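Side-chain contacts in BAG family molecular chaperone regulator 1 (Arabidopsis thaliana, PDB 4HWC), which binds, through its BAG domain, the ATPase domain of HSP70/HSC70 chaperones and probably regulates programmed cell death and stress responses as a co-chaperone: residues I53-I58 with L66-Q71; D11-V16 with V72-N77; S24-V29 with K39-V44. All coordinates share one frame; numbering follows the deposited sequence.

Interaction 1 (I53-I58 with L66-Q71); sequences IKLDAI and LQRKMQ
With its CG opposite the backbone nitrogen (chi1 -173°) and a kink at chi3 of 74°, Arg-68 leaves its helix almost straight and then bends, laying its guanidinium edge against the backbone carbonyl of Leu-55. There NH1 donates to Leu-55 O at 2.5 Å, a length so short that its exact value is doubtful. The acceptor lies close to the guanidinium plane, but the N-H...O angle of 138° is bent. Arginine suits this place because its long arm spans the gap and the same NH1 can serve a second partner: it donates to a water at 2.9 Å, which in turn donates to Asp-56 OD1. A water thus bridges the two opposite charges, whose NH1 (Arg-68) and OD1 (Asp-56) are 4.9 Å apart. In the BAG three-helix bundle this is the place where the chain passes from helix 38-55 back into helix 62-88. Near the end of a helix carbonyls commonly lack an amide partner, and the cation would probably temper the negative charge of such an oxygen. Deeper in, the contact becomes apolar. Leu-55 and Gln-71 cross obliquely, CD1 of the leucine 3.8 Å from CB of Gln-71. Ile-58, beyond the helix, turns its side chain toward the aliphatic part of Arg-68 and, like Leu-55, also faces helix 5-31.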
loop_
_atom_site.group_PDB
_atom_site.type_symbol
_atom_site.label_atom_id
_atom_site.label_comp_id
_atom_site.label_asym_id
_atom_site.label_seq_id
_atom_site.Cartn_x
_atom_site.Cartn_y
_atom_site.Cartn_z
ATOM N N ILE A 53 -9.234 -3.765 0.132
ATOM C CA ILE A 53 -10.485 -4.508 0.028
ATOM C C ILE A 53 -10.292 -5.895 0.650
ATOM O O ILE A 53 -11.137 -6.354 1.415
ATOM C CB ILE A 53 -10.932 -4.648 -1.454
ATOM C CG1 ILE A 53 -11.244 -3.266 -2.036
ATOM C CG2 ILE A 53 -12.158 -5.552 -1.551
ATOM C CD1 ILE A 53 -11.478 -3.264 -3.552
ATOM N N LYS A 54 -9.179 -6.556 0.336
ATOM C CA LYS A 54 -8.896 -7.881 0.887
ATOM C C LYS A 54 -8.837 -7.830 2.414
ATOM O O LYS A 54 -9.285 -8.751 3.094
ATOM C CB LYS A 54 -7.567 -8.428 0.353
ATOM C CG LYS A 54 -7.594 -8.886 -1.106
ATOM C CD LYS A 54 -6.220 -9.376 -1.536
ATOM C CE LYS A 54 -6.178 -9.698 -3.019
ATOM N NZ LYS A 54 -6.478 -8.506 -3.854
ATOM N N LEU A 55 -8.275 -6.749 2.947
ATOM C CA LEU A 55 -8.175 -6.582 4.395
ATOM C C LEU A 55 -9.402 -6.017 5.116
ATOM O O LEU A 55 -9.423 -5.950 6.344
ATOM C CB LEU A 55 -7.163 -5.477 4.729
ATOM C CG LEU A 55 -5.692 -5.782 4.429
ATOM C CD1 LEU A 55 -4.867 -4.496 4.525
ATOM C CD2 LEU A 55 -5.169 -6.827 5.413
ATOM N N ASP A 56 -10.416 -5.612 4.358
ATOM C CA ASP A 56 -11.627 -5.036 4.941
ATOM C C ASP A 56 -12.592 -6.215 5.078
ATOM O O ASP A 56 -13.796 -6.017 5.263
ATOM C CB ASP A 56 -12.251 -3.943 4.058
ATOM C CG ASP A 56 -13.442 -3.248 4.713
ATOM O OD1 ASP A 56 -13.296 -2.732 5.841
ATOM O OD2 ASP A 56 -14.526 -3.204 4.093
ATOM N N ALA A 57 -12.061 -7.435 5.008
ATOM C CA ALA A 57 -12.886 -8.636 5.117
ATOM C C ALA A 57 -12.252 -9.789 5.903
ATOM O O ALA A 57 -12.821 -10.877 5.970
ATOM C CB ALA A 57 -13.278 -9.117 3.725
ATOM N N ILE A 58 -11.080 -9.566 6.487
ATOM C CA ILE A 58 -10.426 -10.614 7.267
ATOM C C ILE A 58 -10.840 -10.487 8.730
ATOM O O ILE A 58 -10.525 -9.497 9.382
ATOM C CB ILE A 58 -8.892 -10.511 7.178
ATOM C CG1 ILE A 58 -8.441 -10.710 5.730
ATOM C CG2 ILE A 58 -8.248 -11.546 8.092
ATOM C CD1 ILE A 58 -6.934 -10.640 5.539
ATOM N N LEU A 66 -5.232 -6.619 15.699
ATOM C CA LEU A 66 -4.315 -5.490 15.697
ATOM C C LEU A 66 -3.424 -5.545 14.456
ATOM O O LEU A 66 -3.121 -4.512 13.851
ATOM C CB LEU A 66 -3.447 -5.504 16.956
ATOM C CG LEU A 66 -2.467 -4.337 17.054
ATOM C CD1 LEU A 66 -3.241 -3.029 17.093
ATOM C CD2 LEU A 66 -1.603 -4.489 18.295
ATOM N N GLN A 67 -3.008 -6.751 14.078
ATOM C CA GLN A 67 -2.161 -6.927 12.903
ATOM C C GLN A 67 -2.895 -6.526 11.630
ATOM O O GLN A 67 -2.295 -5.985 10.698
ATOM C CB GLN A 67 -1.692 -8.378 12.790
ATOM C CG GLN A 67 -0.651 -8.757 13.823
ATOM C CD GLN A 67 0.550 -7.830 13.792
ATOM O OE1 GLN A 67 1.163 -7.622 12.742
ATOM N NE2 GLN A 67 0.895 -7.265 14.946
ATOM N N ARG A 68 -4.194 -6.797 11.589
ATOM C CA ARG A 68 -4.996 -6.437 10.428
ATOM C C ARG A 68 -5.085 -4.916 10.325
ATOM O O ARG A 68 -4.930 -4.347 9.240
ATOM C CB ARG A 68 -6.404 -7.019 10.545
ATOM C CG ARG A 68 -7.260 -6.839 9.291
ATOM C CD ARG A 68 -8.689 -7.294 9.527
ATOM N NE ARG A 68 -9.423 -6.338 10.345
ATOM C CZ ARG A 68 -9.962 -5.217 9.878
ATOM N NH1 ARG A 68 -9.860 -4.916 8.589
ATOM N NH2 ARG A 68 -10.582 -4.387 10.702
ATOM N N LYS A 69 -5.333 -4.259 11.457
ATOM C CA LYS A 69 -5.442 -2.800 11.468
ATOM C C LYS A 69 -4.115 -2.142 11.114
ATOM O O LYS A 69 -4.088 -1.060 10.520
ATOM C CB LYS A 69 -5.911 -2.296 12.837
ATOM C CG LYS A 69 -7.370 -2.587 13.159
ATOM C CD LYS A 69 -7.682 -2.127 14.583
ATOM C CE LYS A 69 -9.066 -2.543 15.034
ATOM N NZ LYS A 69 -9.286 -2.147 16.457
ATOM N N MET A 70 -3.012 -2.771 11.493
ATOM C CA MET A 70 -1.717 -2.198 11.157
ATOM C C MET A 70 -1.522 -2.249 9.643
ATOM O O MET A 70 -1.022 -1.297 9.051
ATOM C CB MET A 70 -0.566 -2.946 11.840
ATOM C CG MET A 70 0.815 -2.428 11.399
ATOM S SD MET A 70 2.231 -3.094 12.305
ATOM C CE MET A 70 2.302 -4.762 11.669
ATOM N N GLN A 71 -1.911 -3.354 9.012
ATOM C CA GLN A 71 -1.747 -3.452 7.563
ATOM C C GLN A 71 -2.653 -2.452 6.870
ATOM O O GLN A 71 -2.297 -1.884 5.837
ATOM C CB GLN A 71 -2.045 -4.870 7.064
ATOM C CG GLN A 71 -1.054 -5.902 7.565
ATOM C CD GLN A 71 0.392 -5.551 7.229
ATOM O OE1 GLN A 71 1.298 -5.764 8.039
ATOM N NE2 GLN A 71 0.616 -5.026 6.031
HETATM O O HOH W 1 -10.985 -2.840 6.926
#

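Interaction 2 (D11-V16 with V72-N77); sequences DISLEV and VKRVQN
Helices 5-31 and 62-88, the first and third of the BAG three-helix bundle, run side by side in the same direction, and Arg-74 of the third spans the groove between them to meet Ser-13 and Val-16 of the first. Over these segments the axes come within 10.8 Å at an angle of 20°, a spacing that leaves room for a long side chain folded between the backbones. Bends at chi2 and chi3 turn the arginine flat over Val-16, whose CG1 sits 3.3 Å from the guanidinium plane, over the centre of one face. A beta-branched valine fits such a site: a compact methyl can lie against the flat, weakly hydrated face of the guanidinium while the N-H groups at its edge stay available for bonding. At that rim NH1 makes a weak hydrogen bond to Ser-13 O, 2.9 Å long but bent at 125°, and approaches Ser-13 OG to 3.3 Å. The stronger partner of NH1 is Asp-17, one turn on from Ser-13; its OD1 forms a salt bridge there. A leucine in place of Arg-74 would probably cost the Asp-17 carboxylate this salt bridge and Ser-13 O this donor, and leave the Val-16 methyl without the flat group that covers it. Val-16 serves both layers of the interface because its CG1 stands opposite the backbone nitrogen (chi1 173°), which sends the other methyl inward. There the buried side chains of Val-16 and Val-75 meet at about a right angle, with CG2 of Val-16 3.9 Å from CG2 of Val-75.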
loop_
_atom_site.group_PDB
_atom_site.type_symbol
_atom_site.label_atom_id
_atom_site.label_comp_id
_atom_site.label_asym_id
_atom_site.label_seq_id
_atom_site.Cartn_x
_atom_site.Cartn_y
_atom_site.Cartn_z
ATOM N N ASP A 11 0.347 -12.484 4.574
ATOM C CA ASP A 11 0.429 -12.688 3.135
ATOM C C ASP A 11 0.159 -11.377 2.398
ATOM O O ASP A 11 0.880 -11.018 1.467
ATOM C CB ASP A 11 -0.578 -13.753 2.705
ATOM C CG ASP A 11 -0.798 -13.774 1.208
ATOM O OD1 ASP A 11 -1.621 -12.970 0.719
ATOM O OD2 ASP A 11 -0.142 -14.584 0.519
ATOM N N ILE A 12 -0.894 -10.679 2.810
ATOM C CA ILE A 12 -1.246 -9.394 2.219
ATOM C C ILE A 12 -0.084 -8.471 2.549
ATOM O O ILE A 12 0.278 -7.589 1.768
ATOM C CB ILE A 12 -2.542 -8.825 2.847
ATOM C CG1 ILE A 12 -3.750 -9.618 2.345
ATOM C CG2 ILE A 12 -2.678 -7.336 2.537
ATOM C CD1 ILE A 12 -5.075 -9.169 2.923
ATOM N N SER A 13 0.496 -8.698 3.720
ATOM C CA SER A 13 1.618 -7.911 4.199
ATOM C C SER A 13 2.807 -7.999 3.246
ATOM O O SER A 13 3.509 -7.018 3.036
ATOM C CB SER A 13 2.039 -8.393 5.585
ATOM O OG SER A 13 3.119 -7.623 6.070
ATOM N N LEU A 14 3.026 -9.180 2.677
ATOM C CA LEU A 14 4.131 -9.379 1.746
ATOM C C LEU A 14 3.902 -8.573 0.471
ATOM O O LEU A 14 4.838 -8.012 -0.091
ATOM C CB LEU A 14 4.278 -10.864 1.407
ATOM C CG LEU A 14 4.622 -11.795 2.575
ATOM C CD1 LEU A 14 4.644 -13.236 2.091
ATOM C CD2 LEU A 14 5.967 -11.406 3.164
ATOM N N GLU A 15 2.652 -8.517 0.023
ATOM C CA GLU A 15 2.314 -7.759 -1.175
ATOM C C GLU A 15 2.396 -6.265 -0.878
ATOM O O GLU A 15 2.786 -5.469 -1.735
ATOM C CB GLU A 15 0.911 -8.124 -1.656
ATOM C CG GLU A 15 0.478 -7.416 -2.935
ATOM C CD GLU A 15 1.546 -7.438 -4.025
ATOM O OE1 GLU A 15 2.409 -8.344 -4.013
ATOM O OE2 GLU A 15 1.513 -6.551 -4.906
ATOM N N VAL A 16 2.019 -5.879 0.335
ATOM C CA VAL A 16 2.102 -4.476 0.709
ATOM C C VAL A 16 3.583 -4.092 0.776
ATOM O O VAL A 16 3.943 -2.959 0.458
ATOM C CB VAL A 16 1.411 -4.214 2.067
ATOM C CG1 VAL A 16 1.651 -2.773 2.517
ATOM C CG2 VAL A 16 -0.090 -4.453 1.927
ATOM N N VAL A 72 -3.834 -2.231 7.434
ATOM C CA VAL A 72 -4.752 -1.264 6.851
ATOM C C VAL A 72 -4.102 0.118 6.904
ATOM O O VAL A 72 -4.164 0.886 5.945
ATOM C CB VAL A 72 -6.083 -1.223 7.626
ATOM C CG1 VAL A 72 -6.901 -0.026 7.183
ATOM C CG2 VAL A 72 -6.869 -2.517 7.385
ATOM N N LYS A 73 -3.478 0.424 8.035
ATOM C CA LYS A 73 -2.820 1.717 8.218
ATOM C C LYS A 73 -1.667 1.890 7.241
ATOM O O LYS A 73 -1.446 2.986 6.720
ATOM C CB LYS A 73 -2.305 1.847 9.653
ATOM C CG LYS A 73 -1.639 3.187 9.960
ATOM C CD LYS A 73 -2.619 4.339 9.791
ATOM C CE LYS A 73 -1.982 5.664 10.212
ATOM N NZ LYS A 73 -2.948 6.779 10.082
ATOM N N ARG A 74 -0.926 0.811 7.000
ATOM C CA ARG A 74 0.198 0.866 6.068
ATOM C C ARG A 74 -0.293 1.271 4.689
ATOM O O ARG A 74 0.298 2.130 4.048
ATOM C CB ARG A 74 0.889 -0.496 5.953
ATOM C CG ARG A 74 1.903 -0.789 7.030
ATOM C CD ARG A 74 3.156 -1.384 6.402
ATOM N NE ARG A 74 2.930 -2.731 5.915
ATOM C CZ ARG A 74 3.753 -3.391 5.106
ATOM N NH1 ARG A 74 3.446 -4.618 4.735
ATOM N NH2 ARG A 74 4.863 -2.821 4.654
ATOM N N VAL A 75 -1.368 0.631 4.231
ATOM C CA VAL A 75 -1.939 0.915 2.920
ATOM C C VAL A 75 -2.465 2.343 2.816
ATOM O O VAL A 75 -2.244 3.023 1.811
ATOM C CB VAL A 75 -3.085 -0.069 2.584
ATOM C CG1 VAL A 75 -3.755 0.343 1.274
ATOM C CG2 VAL A 75 -2.532 -1.479 2.455
ATOM N N GLN A 76 -3.171 2.792 3.851
ATOM C CA GLN A 76 -3.691 4.149 3.867
ATOM C C GLN A 76 -2.537 5.148 3.741
ATOM O O GLN A 76 -2.637 6.138 3.012
ATOM C CB GLN A 76 -4.479 4.401 5.161
ATOM C CG GLN A 76 -5.826 3.674 5.203
ATOM C CD GLN A 76 -6.514 3.751 6.556
ATOM O OE1 GLN A 76 -7.694 3.412 6.684
ATOM N NE2 GLN A 76 -5.781 4.182 7.570
ATOM N N ASN A 77 -1.435 4.875 4.437
ATOM C CA ASN A 77 -0.277 5.758 4.394
ATOM C C ASN A 77 0.336 5.796 3.002
ATOM O O ASN A 77 0.695 6.863 2.518
ATOM C CB ASN A 77 0.800 5.314 5.400
ATOM C CG ASN A 77 0.433 5.631 6.837
ATOM O OD1 ASN A 77 -0.520 6.356 7.103
ATOM N ND2 ASN A 77 1.206 5.092 7.775
#

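Interaction 3 (S24-V29 with K39-V44); sequences SAFEMV and KDLVTV
Phe-26 drives its ring across the gap to helix 38-55, where it overlaps the adjacent Asp-40 and Leu-41 and, about a turn further on, Val-44. The ring meets each of them obliquely. Its CD2 lies 3.6 Å from CD2 of Leu-41, CE2 lies 3.5 Å from CG2 of Val-44, and CZ comes to 3.7 Å from CB of Asp-40. A chi1 of -74° sets CG opposite the carbonyl carbon and carries the ring outward, far enough to fill a wide interface: the segments run antiparallel at 155°, with axes 11.9 Å apart. A flat, broad group is well matched to that distance, whereas leucine and valine offer the branched methyls that border it. Of its side chain, Asp-40 offers the ring CB, while the carboxylate leads away; its backbone O lies beside CE2 and CZ. Nearby on the same helix, Thr-43 OG1 donates to Lys-39 O at 2.9 Å, and Thr-43 N reaches that oxygen from the other face of its plane. The third helix, 62-88, closes the site: Leu-82 touches both Phe-26 and Val-44, Leu-85 touches the ring, and Ile-36 of the loop joining helices 5-31 and 38-55 packs on Phe-26 and Leu-41.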
loop_
_atom_site.group_PDB
_atom_site.type_symbol
_atom_site.label_atom_id
_atom_site.label_comp_id
_atom_site.label_asym_id
_atom_site.label_seq_id
_atom_site.Cartn_x
_atom_site.Cartn_y
_atom_site.Cartn_z
ATOM N N SER A 24 8.435 3.714 -2.774
ATOM C CA SER A 24 9.779 4.222 -2.517
ATOM C C SER A 24 10.500 4.543 -3.827
ATOM O O SER A 24 11.214 5.535 -3.918
ATOM C CB SER A 24 10.582 3.190 -1.707
ATOM O OG SER A 24 11.903 3.642 -1.472
ATOM N N ALA A 25 10.315 3.703 -4.843
ATOM C CA ALA A 25 10.952 3.942 -6.140
ATOM C C ALA A 25 10.426 5.234 -6.761
ATOM O O ALA A 25 11.189 6.036 -7.297
ATOM C CB ALA A 25 10.691 2.773 -7.072
ATOM N N PHE A 26 9.113 5.433 -6.683
ATOM C CA PHE A 26 8.482 6.630 -7.230
ATOM C C PHE A 26 9.006 7.871 -6.522
ATOM O O PHE A 26 9.224 8.916 -7.142
ATOM C CB PHE A 26 6.954 6.567 -7.065
ATOM C CG PHE A 26 6.266 5.616 -8.012
ATOM C CD1 PHE A 26 6.901 5.173 -9.171
ATOM C CD2 PHE A 26 4.960 5.191 -7.759
ATOM C CE1 PHE A 26 6.249 4.321 -10.066
ATOM C CE2 PHE A 26 4.297 4.340 -8.648
ATOM C CZ PHE A 26 4.944 3.904 -9.804
ATOM N N GLU A 27 9.191 7.765 -5.211
ATOM C CA GLU A 27 9.700 8.893 -4.451
ATOM C C GLU A 27 11.120 9.269 -4.885
ATOM O O GLU A 27 11.432 10.449 -5.048
ATOM C CB GLU A 27 9.669 8.571 -2.957
ATOM C CG GLU A 27 8.256 8.571 -2.371
ATOM C CD GLU A 27 8.242 8.246 -0.889
ATOM O OE1 GLU A 27 8.573 7.098 -0.527
ATOM O OE2 GLU A 27 7.905 9.142 -0.086
ATOM N N MET A 28 11.971 8.264 -5.076
ATOM C CA MET A 28 13.357 8.499 -5.491
ATOM C C MET A 28 13.418 9.147 -6.874
ATOM O O MET A 28 14.179 10.089 -7.094
ATOM C CB MET A 28 14.139 7.183 -5.503
ATOM C CG MET A 28 15.617 7.348 -5.856
ATOM S SD MET A 28 16.489 8.511 -4.767
ATOM C CE MET A 28 16.644 7.518 -3.282
ATOM N N VAL A 29 12.628 8.629 -7.806
ATOM C CA VAL A 29 12.574 9.189 -9.149
ATOM C C VAL A 29 12.251 10.678 -9.035
ATOM O O VAL A 29 12.934 11.519 -9.623
ATOM C CB VAL A 29 11.479 8.495 -10.000
ATOM C CG1 VAL A 29 11.206 9.289 -11.282
ATOM C CG2 VAL A 29 11.918 7.079 -10.350
ATOM N N LYS A 39 0.006 6.985 -15.383
ATOM C CA LYS A 39 -0.496 5.624 -15.532
ATOM C C LYS A 39 0.082 4.685 -14.484
ATOM O O LYS A 39 -0.607 3.793 -13.989
ATOM C CB LYS A 39 -0.164 5.104 -16.930
ATOM C CG LYS A 39 -0.424 3.618 -17.136
ATOM C CD LYS A 39 -0.096 3.203 -18.565
ATOM C CE LYS A 39 1.362 3.482 -18.909
ATOM N NZ LYS A 39 1.657 3.225 -20.347
ATOM N N ASP A 40 1.353 4.878 -14.152
ATOM C CA ASP A 40 1.997 4.032 -13.159
ATOM C C ASP A 40 1.504 4.362 -11.754
ATOM O O ASP A 40 1.333 3.463 -10.930
ATOM C CB ASP A 40 3.517 4.181 -13.245
ATOM C CG ASP A 40 4.080 3.619 -14.537
ATOM O OD1 ASP A 40 3.942 2.398 -14.761
ATOM O OD2 ASP A 40 4.655 4.396 -15.330
ATOM N N LEU A 41 1.273 5.645 -11.482
ATOM C CA LEU A 41 0.783 6.058 -10.167
ATOM C C LEU A 41 -0.598 5.460 -9.921
ATOM O O LEU A 41 -0.889 4.978 -8.828
ATOM C CB LEU A 41 0.698 7.584 -10.058
ATOM C CG LEU A 41 2.000 8.379 -9.927
ATOM C CD1 LEU A 41 1.672 9.858 -9.783
ATOM C CD2 LEU A 41 2.781 7.897 -8.715
ATOM N N VAL A 42 -1.446 5.489 -10.943
ATOM C CA VAL A 42 -2.794 4.940 -10.824
ATOM C C VAL A 42 -2.762 3.423 -10.673
ATOM O O VAL A 42 -3.552 2.853 -9.924
ATOM C CB VAL A 42 -3.657 5.295 -12.054
ATOM C CG1 VAL A 42 -5.030 4.638 -11.935
ATOM C CG2 VAL A 42 -3.808 6.800 -12.159
ATOM N N THR A 43 -1.850 2.768 -11.386
ATOM C CA THR A 43 -1.738 1.321 -11.300
ATOM C C THR A 43 -1.443 0.890 -9.867
ATOM O O THR A 43 -2.120 0.019 -9.321
ATOM C CB THR A 43 -0.612 0.781 -12.214
ATOM O OG1 THR A 43 -0.991 0.942 -13.587
ATOM C CG2 THR A 43 -0.354 -0.691 -11.930
ATOM N N VAL A 44 -0.441 1.520 -9.258
ATOM C CA VAL A 44 -0.041 1.185 -7.890
ATOM C C VAL A 44 -1.108 1.563 -6.855
ATOM O O VAL A 44 -1.368 0.807 -5.913
ATOM C CB VAL A 44 1.303 1.866 -7.548
ATOM C CG1 VAL A 44 1.710 1.562 -6.128
ATOM C CG2 VAL A 44 2.387 1.366 -8.508
#

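Overall arrangement
Each interaction joins a different pair of the three helices, so together they tie every helix of the BAG domain to both others. Interactions 1 and 2 have centres 8 Å apart and touch: Ile-12 CD1 lies 3.4 Å from Leu-55 CD2 and 3.5 Å from CD1 of Ile-58, which follows helix 38-55. Interaction 3, across the chain's centre from interaction 1, has its centre 16 Å from that of interaction 2 and 23 Å from that of interaction 1. Along the chain, interactions 3 and 1 follow one another inside the loop closed by interaction 2. In BAG relatives the second and third helices bind the HSP70 ATPase domain; the same probably holds here.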